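PDB 1JDL: cytochrome c2 iso-2 from Rhodospirillum centenum, which donates electrons to the oxidized bacteriochlorophyll in bacterial photophosphorylation, carrying them on a covalently bound heme, and may also serve the respiratory chain. Local coordinates for residues A[35-40]-A[114-119]. Numbering follows the deposited sequence.
Sequences GVIDRQ and YLKQFS
Ser119 lies against the backbone of Gly35 and Val36 where the chain leaving helix 105-115 meets the loop 35-40, and two direct hydrogen bonds cross the contact. The amide N of Gly35 donates to Phe118 O at 3.0 Å; the N-H...O angle of 131° makes this bond bent, and the donor stands above the carbonyl plane. The second bond involves a side chain: Ile37 N reaches Ser119 OG at 3.2 Å with a straighter angle of 149°. Ser119 OG stands beside its own backbone N (chi1 -68°), which turns it to the loop and within reach of Ile37 N. The fit is tight here, with Ser119 OG just 2.9 Å from Gly35 CA.

A single water completes the polar group. It donates to Leu115 O at 2.7 Å, pairs with Ser119 OG at the same distance, and accepts a weak bond from Gly35 N, thereby linking Leu115 O of helix 105-115 to the loop. An alanine in place of Ser119 would probably leave Ile37 N without its acceptor across the contact and deprive this water of its hydroxyl partner.

Apolar packing centres on Ile37. Its CB sits 3.5 Å from Ser119 CB, tighter than usual for two carbons, while CD1 extends to Lys116 CG at 4.1 Å and Leu115 CB at 4.3 Å, meeting the near, aliphatic part of the lysine side chain.

Within the loop, Val36 to Arg39 form a type II beta turn, closed by Arg39 N to Val36 O. Arg39 hydrogen-bonds a heme propionate oxygen through NH2, and the Leu115 side chain lies about 4 Å from the heme. The contact therefore joins the C-terminal helix of the cytochrome c fold to a propionate-binding loop at the edge of the heme pocket.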
# COMPACT_ATOMS: atom_id res chain seq x y z
N GLY A 35 -10.73 2.97 -1.09
CA GLY A 35 -11.14 1.59 -0.92
C GLY A 35 -10.01 0.58 -0.86
O GLY A 35 -10.22 -0.61 -1.11
N VAL A 36 -8.81 1.04 -0.53
CA VAL A 36 -7.66 0.15 -0.46
C VAL A 36 -7.69 -0.78 0.77
O VAL A 36 -7.12 -1.86 0.75
CB VAL A 36 -6.33 0.95 -0.48
CG1 VAL A 36 -6.18 1.77 0.81
CG2 VAL A 36 -5.15 0.01 -0.67
N ILE A 37 -8.37 -0.36 1.83
CA ILE A 37 -8.43 -1.20 3.03
C ILE A 37 -9.10 -2.55 2.76
O ILE A 37 -10.24 -2.62 2.28
CB ILE A 37 -9.19 -0.49 4.17
CG1 ILE A 37 -8.58 0.89 4.43
CG2 ILE A 37 -9.13 -1.34 5.44
CD1 ILE A 37 -7.14 0.86 4.91
N ASP A 38 -8.36 -3.61 3.07
CA ASP A 38 -8.80 -4.99 2.88
C ASP A 38 -8.86 -5.39 1.40
O ASP A 38 -9.35 -6.47 1.06
CB ASP A 38 -10.17 -5.21 3.53
CG ASP A 38 -10.58 -6.66 3.53
OD1 ASP A 38 -9.84 -7.49 4.11
OD2 ASP A 38 -11.64 -6.98 2.95
N ARG A 39 -8.37 -4.52 0.53
CA ARG A 39 -8.35 -4.79 -0.91
C ARG A 39 -7.16 -5.69 -1.23
O ARG A 39 -6.08 -5.53 -0.65
CB ARG A 39 -8.23 -3.48 -1.69
CG ARG A 39 -8.35 -3.61 -3.21
CD ARG A 39 -8.40 -2.24 -3.90
NE ARG A 39 -7.08 -1.62 -4.05
CZ ARG A 39 -6.88 -0.32 -4.29
NH1 ARG A 39 -7.92 0.50 -4.39
NH2 ARG A 39 -5.66 0.16 -4.43
N GLN A 40 -7.35 -6.66 -2.13
CA GLN A 40 -6.25 -7.54 -2.51
C GLN A 40 -5.18 -6.68 -3.18
O GLN A 40 -5.49 -5.82 -4.00
CB GLN A 40 -6.72 -8.61 -3.49
CG GLN A 40 -5.61 -9.57 -3.94
CD GLN A 40 -6.08 -10.56 -4.99
OE1 GLN A 40 -7.10 -11.21 -4.81
NE2 GLN A 40 -5.33 -10.67 -6.08
N TYR A 114 -6.33 7.73 8.35
CA TYR A 114 -6.90 8.60 7.33
C TYR A 114 -7.45 7.77 6.17
O TYR A 114 -8.56 8.00 5.68
CB TYR A 114 -5.82 9.57 6.82
CG TYR A 114 -6.27 10.45 5.68
CD1 TYR A 114 -7.26 11.42 5.85
CD2 TYR A 114 -5.69 10.32 4.42
CE1 TYR A 114 -7.67 12.23 4.80
CE2 TYR A 114 -6.10 11.12 3.36
CZ TYR A 114 -7.08 12.07 3.55
OH TYR A 114 -7.48 12.87 2.50
N LEU A 115 -6.67 6.78 5.74
CA LEU A 115 -7.07 5.92 4.64
C LEU A 115 -8.32 5.11 4.96
O LEU A 115 -9.10 4.78 4.07
CB LEU A 115 -5.94 4.96 4.26
CG LEU A 115 -4.72 5.60 3.60
CD1 LEU A 115 -3.61 4.57 3.43
CD2 LEU A 115 -5.12 6.19 2.26
N LYS A 116 -8.50 4.77 6.24
CA LYS A 116 -9.66 3.99 6.66
C LYS A 116 -10.96 4.74 6.45
O LYS A 116 -12.03 4.13 6.36
CB LYS A 116 -9.53 3.60 8.14
CG LYS A 116 -8.43 2.61 8.44
CD LYS A 116 -8.42 2.20 9.91
CE LYS A 116 -9.56 1.23 10.24
NZ LYS A 116 -10.91 1.81 10.00
N GLN A 117 -10.88 6.06 6.36
CA GLN A 117 -12.06 6.90 6.15
C GLN A 117 -12.63 6.76 4.75
O GLN A 117 -13.77 7.15 4.49
CB GLN A 117 -11.71 8.37 6.39
CG GLN A 117 -11.33 8.70 7.81
CD GLN A 117 -11.07 10.19 7.99
OE1 GLN A 117 -10.20 10.76 7.34
NE2 GLN A 117 -11.84 10.82 8.88
N PHE A 118 -11.83 6.21 3.84
CA PHE A 118 -12.24 6.05 2.45
C PHE A 118 -12.53 4.61 2.04
O PHE A 118 -12.58 4.30 0.84
CB PHE A 118 -11.16 6.63 1.53
CG PHE A 118 -10.96 8.11 1.70
CD1 PHE A 118 -11.70 9.02 0.96
CD2 PHE A 118 -10.03 8.60 2.62
CE1 PHE A 118 -11.52 10.39 1.11
CE2 PHE A 118 -9.84 9.96 2.78
CZ PHE A 118 -10.58 10.87 2.03
N SER A 119 -12.73 3.74 3.02
CA SER A 119 -13.04 2.34 2.77
C SER A 119 -14.13 1.87 3.72
O SER A 119 -14.24 2.37 4.84
CB SER A 119 -11.79 1.46 2.98
OG SER A 119 -10.81 1.71 1.99
O HOH W 1 -9.16 3.77 1.57